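Local structure of beta sliding clamp (Borrelia burgdorferi, 6DJ8) at residues A292-Y297 and L313-E318; S301-L306 and V343-I348; L373-P378 and H385-M390. The protein probably forms a head-to-tail homodimeric ring around DNA, tethering DNA polymerases and other proteins to the duplex and making their synthesis processive. All coordinates share one frame; numbering follows the deposited sequence. Where two conformers were deposited one is given.

Contact 1: A292-Y297 and L313-E318; sequences ARVNLY and LKLLGE
The C-terminal end of helix 284-294 and the turn after it lie across strand 312-318, an alpha-on-beta packing in the C-terminal domain of this DNA polymerase processivity factor. The apolar part of the contact rests on one branch of Val294. Its CG2, anti to the backbone N, reaches the strand, whereas CG1 occupies the crowded position between N and the carbonyl carbon. CG2 meets backbone more than side chain: it sits 3.5 Å from Gly317 N and 3.8 Å from Leu315 O, and the nearest apolar side-chain atom on the strand, Leu315 CB, is 4.2 Å from it. Leu304, Phe328 and Ile348 also pack on Val294.

The polar backbone groups are organised within the turn. Leu296 N donates to Arg293 O and Tyr297 N to Val294 O, the latter at 2.7 Å, so the chain closes tightly as it swings Tyr297 up to the strand. There the carbonyl of Tyr297 is pressed against Gly317, a close approach for which the lack of a side chain makes room. Its O also lies near Glu318 N, but the angle is too poor for a hydrogen bond.

The aromatic group runs off in another direction. With CG anti to its carbonyl carbon (chi1 -70°), the Tyr297 ring leaves the strand, and its hydroxyl is hydrogen-bonded to Glu129 of the second subunit, linking this turn to the dimer interface. Of the Tyr297 side chain, CB stays beside the strand, 3.5 Å from Gly317 O.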
loop_
_atom_site.group_PDB
_atom_site.type_symbol
_atom_site.label_atom_id
_atom_site.label_comp_id
_atom_site.label_asym_id
_atom_site.label_seq_id
_atom_site.Cartn_x
_atom_site.Cartn_y
_atom_site.Cartn_z
ATOM N N ALA A 292 -17.014 3.147 -11.090
ATOM C CA ALA A 292 -15.563 3.003 -11.049
ATOM C C ALA A 292 -14.948 3.263 -12.419
ATOM O O ALA A 292 -13.816 3.749 -12.511
ATOM C CB ALA A 292 -15.179 1.617 -10.531
ATOM N N ARG A 293 -15.676 2.952 -13.492
ATOM C CA ARG A 293 -15.134 3.205 -14.821
ATOM C C ARG A 293 -15.267 4.676 -15.200
ATOM O O ARG A 293 -14.298 5.284 -15.669
ATOM C CB ARG A 293 -15.814 2.303 -15.838
ATOM C CG ARG A 293 -15.611 0.852 -15.506
ATOM C CD ARG A 293 -16.504 -0.046 -16.326
ATOM N NE ARG A 293 -16.447 -1.399 -15.802
ATOM C CZ ARG A 293 -15.430 -2.220 -16.037
ATOM N NH1 ARG A 293 -15.430 -3.440 -15.525
ATOM N NH2 ARG A 293 -14.407 -1.806 -16.782
ATOM N N VAL A 294 -16.451 5.272 -14.983
ATOM C CA VAL A 294 -16.634 6.669 -15.372
ATOM C C VAL A 294 -15.785 7.570 -14.494
ATOM O O VAL A 294 -15.335 8.640 -14.934
ATOM C CB VAL A 294 -18.136 7.065 -15.328
ATOM C CG1 VAL A 294 -18.619 7.324 -13.889
ATOM C CG2 VAL A 294 -18.384 8.299 -16.164
ATOM N N ASN A 295 -15.489 7.130 -13.267
ATOM C CA ASN A 295 -14.571 7.866 -12.404
ATOM C C ASN A 295 -13.260 8.188 -13.115
ATOM O O ASN A 295 -12.625 9.199 -12.806
ATOM C CB ASN A 295 -14.250 7.053 -11.150
ATOM C CG ASN A 295 -13.419 7.832 -10.156
ATOM O OD1 ASN A 295 -13.770 8.952 -9.785
ATOM N ND2 ASN A 295 -12.280 7.257 -9.752
ATOM N N LEU A 296 -12.846 7.359 -14.078
ATOM C CA LEU A 296 -11.581 7.634 -14.762
ATOM C C LEU A 296 -11.674 8.851 -15.664
ATOM O O LEU A 296 -10.649 9.273 -16.215
ATOM C CB LEU A 296 -11.146 6.404 -15.564
ATOM C CG LEU A 296 -10.776 5.216 -14.670
ATOM C CD1 LEU A 296 -10.648 3.938 -15.488
ATOM C CD2 LEU A 296 -9.474 5.505 -13.926
ATOM N N TYR A 297 -12.874 9.427 -15.803
ATOM C CA TYR A 297 -13.123 10.591 -16.642
ATOM C C TYR A 297 -13.683 11.772 -15.861
ATOM O O TYR A 297 -14.205 12.720 -16.466
ATOM C CB TYR A 297 -14.070 10.218 -17.789
ATOM C CG TYR A 297 -13.375 9.319 -18.773
ATOM C CD1 TYR A 297 -13.374 7.941 -18.600
ATOM C CD2 TYR A 297 -12.661 9.854 -19.844
ATOM C CE1 TYR A 297 -12.693 7.109 -19.492
ATOM C CE2 TYR A 297 -11.968 9.033 -20.733
ATOM C CZ TYR A 297 -11.991 7.670 -20.554
ATOM O OH TYR A 297 -11.320 6.862 -21.449
ATOM N N LEU A 313 -30.006 5.107 -17.596
ATOM C CA LEU A 313 -29.295 6.097 -16.810
ATOM C C LEU A 313 -27.959 6.335 -17.500
ATOM O O LEU A 313 -27.223 5.381 -17.771
ATOM C CB LEU A 313 -29.054 5.601 -15.383
ATOM C CG LEU A 313 -28.079 6.403 -14.525
ATOM C CD1 LEU A 313 -28.577 7.821 -14.304
ATOM C CD2 LEU A 313 -27.787 5.697 -13.179
ATOM N N LYS A 314 -27.640 7.597 -17.768
ATOM C CA LYS A 314 -26.396 7.963 -18.432
ATOM C C LYS A 314 -25.433 8.553 -17.410
ATOM O O LYS A 314 -25.812 9.420 -16.623
ATOM C CB LYS A 314 -26.655 8.971 -19.558
ATOM C CG LYS A 314 -25.379 9.451 -20.251
ATOM C CD LYS A 314 -25.659 10.551 -21.274
ATOM C CE LYS A 314 -24.412 10.762 -22.139
ATOM N NZ LYS A 314 -24.338 12.092 -22.807
ATOM N N LEU A 315 -24.202 8.052 -17.395
ATOM C CA LEU A 315 -23.143 8.582 -16.541
ATOM C C LEU A 315 -22.092 9.207 -17.446
ATOM O O LEU A 315 -21.550 8.532 -18.327
ATOM C CB LEU A 315 -22.504 7.500 -15.669
ATOM C CG LEU A 315 -23.319 6.332 -15.113
ATOM C CD1 LEU A 315 -22.362 5.306 -14.518
ATOM C CD2 LEU A 315 -24.321 6.783 -14.073
ATOM N N LEU A 316 -21.801 10.486 -17.222
ATOM C CA LEU A 316 -20.920 11.245 -18.097
ATOM C C LEU A 316 -19.807 11.877 -17.278
ATOM O O LEU A 316 -20.070 12.680 -16.375
ATOM C CB LEU A 316 -21.702 12.314 -18.859
ATOM C CG LEU A 316 -20.900 13.371 -19.612
ATOM C CD1 LEU A 316 -20.105 12.708 -20.724
ATOM C CD2 LEU A 316 -21.880 14.398 -20.215
ATOM N N GLY A 317 -18.571 11.515 -17.609
ATOM C CA GLY A 317 -17.406 12.164 -17.061
ATOM C C GLY A 317 -16.772 12.978 -18.164
ATOM O O GLY A 317 -16.387 12.433 -19.206
ATOM N N GLU A 318 -16.670 14.287 -17.952
ATOM C CA GLU A 318 -16.235 15.181 -19.010
ATOM C C GLU A 318 -15.285 16.238 -18.466
ATOM O O GLU A 318 -15.492 16.786 -17.379
ATOM C CB GLU A 318 -17.446 15.834 -19.681
ATOM C CG GLU A 318 -17.137 16.686 -20.889
ATOM C CD GLU A 318 -18.402 17.193 -21.570
ATOM O OE1 GLU A 318 -19.410 17.436 -20.865
ATOM O OE2 GLU A 318 -18.383 17.354 -22.808
#

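Contact 2: S301-L306 and V343-I348; sequences SRKLVL and VMAINI
Arg302 has a left-handed backbone conformation and a side chain folded twice, at chi2 (-47°) and chi3 (-70°), which curls its guanidinium back over Ile348. The methyl that receives it is Ile348 CG2, held in the crowded position between backbone N and carbonyl carbon. Ile348 CG2 lies over one face of the guanidinium, shifted toward the rim, with Arg302 NH1 closest at 3.4 Å. Bonds from NH1 to Asn295, NE to Ser349 and NH2 to the carbonyl of Asp299 fix the rotation of the group. Asn347, with CG anti to its backbone N, sets its amide at right angles to the guanidinium, and its OD1 lies 3.5 Å from Arg302 CB. Asn347 is the N-cap of helix 348-355, its OD1 accepting from Tyr350 N and weakly from Ser349 N.

Beyond this corner, strands 303-308 and 342-347 run antiparallel as neighbours in the four-stranded sheet of the C-terminal domain. Leu304 with Ile346 and Leu306 with Met344 are the hydrogen-bonded pairs, each joined by two backbone bonds. The bond from Leu306 N to Met344 O is short, 2.7 Å, and nearly collinear with the C=O (176° at the oxygen). A further bond, from Ile348 N to Arg302 O at 2.9 Å, carries the pairing into the start of the helix.

On the buried face, Leu304 CD2 meets Ile348 CG1 at 4.0 Å, while Leu306 CD1 crosses obliquely to Ile346 CG2 at 3.9 Å; Phe351 packs on both leucines. On the opposite face the extended Lys303 chain passes along Ala345, its CE 3.6 Å from Ala345 CB, and takes its ammonium to the carbonyl of Leu392. Farther along, Val305 CG1 touches Val343 CG1 at 3.7 Å.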
loop_
_atom_site.group_PDB
_atom_site.type_symbol
_atom_site.label_atom_id
_atom_site.label_comp_id
_atom_site.label_asym_id
_atom_site.label_seq_id
_atom_site.Cartn_x
_atom_site.Cartn_y
_atom_site.Cartn_z
ATOM N N SER A 301 -12.838 18.143 -9.393
ATOM C CA SER A 301 -14.087 18.667 -8.851
ATOM C C SER A 301 -15.071 17.561 -8.477
ATOM O O SER A 301 -16.062 17.838 -7.796
ATOM C CB SER A 301 -14.736 19.625 -9.852
ATOM O OG SER A 301 -15.323 18.903 -10.917
ATOM N N ARG A 302 -14.826 16.322 -8.910
ATOM C CA ARG A 302 -15.683 15.161 -8.680
ATOM C C ARG A 302 -17.015 15.269 -9.425
ATOM O O ARG A 302 -17.905 14.435 -9.203
ATOM C CB ARG A 302 -15.942 14.892 -7.183
ATOM C CG ARG A 302 -14.692 14.995 -6.287
ATOM C CD ARG A 302 -13.482 14.249 -6.873
ATOM N NE ARG A 302 -13.613 12.793 -6.864
ATOM C CZ ARG A 302 -13.245 11.995 -7.870
ATOM N NH1 ARG A 302 -13.389 10.674 -7.763
ATOM N NH2 ARG A 302 -12.751 12.511 -8.995
ATOM N N LYS A 303 -17.154 16.219 -10.357
ATOM C CA LYS A 303 -18.454 16.492 -10.977
ATOM C C LYS A 303 -18.796 15.375 -11.951
ATOM O O LYS A 303 -18.170 15.244 -13.009
ATOM C CB LYS A 303 -18.454 17.835 -11.705
ATOM C CG LYS A 303 -19.823 18.180 -12.341
ATOM C CD LYS A 303 -19.878 19.604 -12.898
ATOM C CE LYS A 303 -21.084 19.775 -13.815
ATOM N NZ LYS A 303 -21.131 21.071 -14.569
ATOM N N LEU A 304 -19.777 14.565 -11.587
ATOM C CA LEU A 304 -20.321 13.524 -12.443
ATOM C C LEU A 304 -21.686 13.980 -12.950
ATOM O O LEU A 304 -22.511 14.424 -12.155
ATOM C CB LEU A 304 -20.454 12.226 -11.655
ATOM C CG LEU A 304 -21.224 11.094 -12.315
ATOM C CD1 LEU A 304 -20.410 10.581 -13.509
ATOM C CD2 LEU A 304 -21.468 9.997 -11.285
ATOM N N VAL A 305 -21.927 13.897 -14.262
ATOM C CA VAL A 305 -23.217 14.308 -14.825
ATOM C C VAL A 305 -24.071 13.070 -15.066
ATOM O O VAL A 305 -23.686 12.175 -15.836
ATOM C CB VAL A 305 -23.057 15.121 -16.116
ATOM C CG1 VAL A 305 -24.453 15.409 -16.730
ATOM C CG2 VAL A 305 -22.320 16.412 -15.838
ATOM N N LEU A 306 -25.240 13.032 -14.419
ATOM C CA LEU A 306 -26.184 11.928 -14.518
ATOM C C LEU A 306 -27.365 12.345 -15.372
ATOM O O LEU A 306 -27.903 13.440 -15.195
ATOM C CB LEU A 306 -26.725 11.514 -13.142
ATOM C CG LEU A 306 -25.742 11.066 -12.075
ATOM C CD1 LEU A 306 -26.470 10.740 -10.782
ATOM C CD2 LEU A 306 -24.981 9.867 -12.605
ATOM N N VAL A 343 -31.411 15.871 -15.959
ATOM C CA VAL A 343 -29.958 15.910 -16.006
ATOM C C VAL A 343 -29.482 16.625 -14.753
ATOM O O VAL A 343 -30.018 17.677 -14.393
ATOM C CB VAL A 343 -29.444 16.625 -17.267
ATOM C CG1 VAL A 343 -27.923 16.554 -17.315
ATOM C CG2 VAL A 343 -30.061 16.023 -18.527
ATOM N N MET A 344 -28.505 16.030 -14.082
ATOM C CA MET A 344 -27.984 16.647 -12.844
ATOM C C MET A 344 -26.520 16.273 -12.639
ATOM O O MET A 344 -26.087 15.270 -13.147
ATOM C CB MET A 344 -28.762 16.134 -11.639
ATOM C CG MET A 344 -28.589 14.669 -11.471
ATOM S SD MET A 344 -29.268 14.072 -9.963
ATOM C CE MET A 344 -30.998 14.396 -10.255
ATOM N N ALA A 345 -25.815 17.120 -11.917
ATOM C CA ALA A 345 -24.435 16.869 -11.555
ATOM C C ALA A 345 -24.376 16.474 -10.088
ATOM O O ALA A 345 -25.126 17.010 -9.258
ATOM C CB ALA A 345 -23.564 18.105 -11.810
ATOM N N ILE A 346 -23.475 15.544 -9.773
ATOM C CA ILE A 346 -23.324 15.025 -8.420
ATOM C C ILE A 346 -21.852 14.741 -8.175
ATOM O O ILE A 346 -21.097 14.445 -9.104
ATOM C CB ILE A 346 -24.159 13.751 -8.193
ATOM C CG1 ILE A 346 -24.218 13.409 -6.708
ATOM C CG2 ILE A 346 -23.594 12.586 -8.971
ATOM C CD1 ILE A 346 -25.142 12.257 -6.393
ATOM N N ASN A 347 -21.442 14.881 -6.918
ATOM C CA ASN A 347 -20.086 14.533 -6.488
ATOM C C ASN A 347 -19.924 13.020 -6.521
ATOM O O ASN A 347 -20.537 12.302 -5.720
ATOM C CB ASN A 347 -19.862 15.084 -5.083
ATOM C CG ASN A 347 -18.456 14.823 -4.560
ATOM O OD1 ASN A 347 -17.954 13.707 -4.628
ATOM N ND2 ASN A 347 -17.835 15.857 -4.005
ATOM N N ILE A 348 -19.085 12.527 -7.432
ATOM C CA ILE A 348 -18.952 11.081 -7.588
ATOM C C ILE A 348 -18.377 10.434 -6.338
ATOM O O ILE A 348 -18.698 9.278 -6.033
ATOM C CB ILE A 348 -18.094 10.726 -8.824
ATOM C CG1 ILE A 348 -18.228 9.231 -9.126
ATOM C CG2 ILE A 348 -16.630 11.068 -8.581
ATOM C CD1 ILE A 348 -17.638 8.804 -10.496
#

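Contact 3: L373-P378 and H385-M390; sequences LKLSEP and HLIMPM
Leu375 and Ile387 cross obliquely on one face of an antiparallel beta hairpin, tip to tip through Leu375 CD2 and Ile387 CD1 at 4.0 Å. Leu375 CG and Ile387 CG1 are each anti to their own carbonyl carbon. The Ile387 CD1 methyl also lies at the edge of the His385 ring, in its plane, so one methyl group serves leucine and imidazole together. His385 turns the other way, with CG anti to the backbone N (chi1 -169°), and its ND1 is hydrogen-bonded to Ser204. On the reverse face Leu386 CD2 lies against the root of Lys374, 3.7 Å from CB, before the lysine chain bends away.

Backbone bonds lock this register, two each for Leu373 with Ile387 and Leu375 with His385. The one from Leu375 N to His385 O is short at 2.6 Å and almost straight (174°). That from Leu373 N to Ile387 O comes instead from above the carbonyl plane.

Just past the pairing, Met388 and Met390 pack on the bound peptide. The hairpin continues a sheet with strand 362-367 on one side and strand 202-211 of the central domain on the other, while helix 348-355 covers Leu375 and His385.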
loop_
_atom_site.group_PDB
_atom_site.type_symbol
_atom_site.label_atom_id
_atom_site.label_comp_id
_atom_site.label_asym_id
_atom_site.label_seq_id
_atom_site.Cartn_x
_atom_site.Cartn_y
_atom_site.Cartn_z
ATOM N N LEU A 373 -30.987 14.458 -3.873
ATOM C CA LEU A 373 -31.079 13.062 -4.266
ATOM C C LEU A 373 -31.179 12.202 -3.012
ATOM O O LEU A 373 -30.396 12.372 -2.070
ATOM C CB LEU A 373 -29.844 12.674 -5.083
ATOM C CG LEU A 373 -29.942 11.562 -6.109
ATOM C CD1 LEU A 373 -30.828 12.022 -7.231
ATOM C CD2 LEU A 373 -28.562 11.206 -6.633
ATOM N N LYS A 374 -32.135 11.282 -2.996
ATOM C CA LYS A 374 -32.334 10.396 -1.859
ATOM C C LYS A 374 -31.991 8.971 -2.249
ATOM O O LYS A 374 -32.492 8.457 -3.258
ATOM C CB LYS A 374 -33.768 10.460 -1.340
ATOM C CG LYS A 374 -34.054 9.442 -0.240
ATOM C CD LYS A 374 -35.386 9.757 0.456
ATOM C CE LYS A 374 -36.547 9.012 -0.188
ATOM N NZ LYS A 374 -36.327 7.542 -0.234
ATOM N N LEU A 375 -31.124 8.348 -1.460
ATOM C CA LEU A 375 -30.721 6.964 -1.649
ATOM C C LEU A 375 -31.258 6.115 -0.517
ATOM O O LEU A 375 -31.092 6.471 0.652
ATOM C CB LEU A 375 -29.195 6.824 -1.683
ATOM C CG LEU A 375 -28.394 7.142 -2.935
ATOM C CD1 LEU A 375 -28.802 8.454 -3.529
ATOM C CD2 LEU A 375 -26.846 7.121 -2.596
ATOM N N SER A 376 -31.842 4.973 -0.862
ATOM C CA SER A 376 -32.356 4.058 0.138
ATOM C C SER A 376 -32.370 2.649 -0.430
ATOM O O SER A 376 -32.273 2.438 -1.645
ATOM C CB SER A 376 -33.766 4.464 0.573
ATOM O OG SER A 376 -34.592 4.598 -0.566
ATOM N N GLU A 377 -32.520 1.688 0.472
ATOM C CA GLU A 377 -32.693 0.267 0.216
ATOM C C GLU A 377 -34.184 -0.046 0.151
ATOM O O GLU A 377 -34.959 0.492 0.950
ATOM C CB GLU A 377 -32.037 -0.568 1.316
ATOM C CG GLU A 377 -30.517 -0.604 1.248
ATOM C CD GLU A 377 -29.855 -1.264 2.459
ATOM O OE1 GLU A 377 -30.443 -1.219 3.559
ATOM O OE2 GLU A 377 -28.737 -1.813 2.316
ATOM N N PRO A 378 -34.599 -0.856 -0.827
ATOM C CA PRO A 378 -35.992 -1.322 -0.852
ATOM C C PRO A 378 -36.322 -2.083 0.422
ATOM O O PRO A 378 -35.520 -2.875 0.919
ATOM C CB PRO A 378 -36.057 -2.231 -2.086
ATOM C CG PRO A 378 -34.997 -1.683 -3.008
ATOM C CD PRO A 378 -33.893 -1.283 -2.050
ATOM N N HIS A 385 -30.128 8.157 2.888
ATOM C CA HIS A 385 -28.962 8.962 2.554
ATOM C C HIS A 385 -29.332 9.993 1.497
ATOM O O HIS A 385 -29.930 9.661 0.462
ATOM C CB HIS A 385 -27.787 8.113 2.072
ATOM C CG HIS A 385 -26.509 8.885 1.980
ATOM N ND1 HIS A 385 -25.724 9.172 3.081
ATOM C CD2 HIS A 385 -25.908 9.482 0.920
ATOM C CE1 HIS A 385 -24.674 9.877 2.693
ATOM N NE2 HIS A 385 -24.760 10.074 1.386
ATOM N N LEU A 386 -28.965 11.236 1.764
ATOM C CA LEU A 386 -29.273 12.373 0.916
ATOM C C LEU A 386 -27.979 12.959 0.389
ATOM O O LEU A 386 -26.989 13.051 1.123
ATOM C CB LEU A 386 -30.053 13.438 1.688
ATOM C CG LEU A 386 -31.332 12.979 2.396
ATOM C CD1 LEU A 386 -31.940 14.129 3.215
ATOM C CD2 LEU A 386 -32.379 12.438 1.399
ATOM N N ILE A 387 -27.992 13.356 -0.880
ATOM C CA ILE A 387 -26.858 14.004 -1.517
ATOM C C ILE A 387 -27.378 15.219 -2.264
ATOM O O ILE A 387 -28.252 15.092 -3.132
ATOM C CB ILE A 387 -26.114 13.056 -2.477
ATOM C CG1 ILE A 387 -25.643 11.804 -1.732
ATOM C CG2 ILE A 387 -24.941 13.779 -3.119
ATOM C CD1 ILE A 387 -25.089 10.710 -2.640
ATOM N N MET A 388 -26.848 16.387 -1.935
ATOM C CA MET A 388 -27.232 17.587 -2.665
ATOM C C MET A 388 -26.555 17.574 -4.033
ATOM O O MET A 388 -25.358 17.264 -4.128
ATOM C CB MET A 388 -26.865 18.851 -1.882
ATOM C CG MET A 388 -27.521 20.127 -2.409
ATOM S SD MET A 388 -29.324 20.151 -2.246
ATOM C CE MET A 388 -29.749 21.778 -2.890
ATOM N N PRO A 389 -27.280 17.851 -5.108
ATOM C CA PRO A 389 -26.640 17.914 -6.421
ATOM C C PRO A 389 -25.703 19.104 -6.508
ATOM O O PRO A 389 -25.834 20.092 -5.784
ATOM C CB PRO A 389 -27.812 18.055 -7.404
ATOM C CG PRO A 389 -28.907 18.686 -6.598
ATOM C CD PRO A 389 -28.733 18.077 -5.225
ATOM N N MET A 390 -24.745 18.988 -7.419
ATOM C CA MET A 390 -23.889 20.103 -7.783
ATOM C C MET A 390 -24.546 20.921 -8.892
ATOM O O MET A 390 -25.371 20.411 -9.654
ATOM C CB MET A 390 -22.523 19.585 -8.249
ATOM C CG MET A 390 -21.735 18.888 -7.150
ATOM S SD MET A 390 -20.206 18.137 -7.750
ATOM C CE MET A 390 -19.361 19.572 -8.407
#

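In the fold
From the N-terminal side, helix 284-294 leads into strand 303-308 and then strand 312-318, where contact 1 closes a loop of 15 intervening residues. Contact 2 starts inside that loop and closes later, at 343-348, so the two cross. They are stitched by probable hydrogen bonds from Arg302 NH1 to Asn295 OD1 and from Leu316 N to Val305 O. Contact 3 follows in series as a local hairpin near the C terminus. It misses contact 1 by about 8 Å between nearest atoms but reaches contact 2 through Met390 N to Ala345 O and Leu373 against Ile346. The touch between contacts 2 and 3 thus ties the four-stranded sheet to the sheet shared with the central domain.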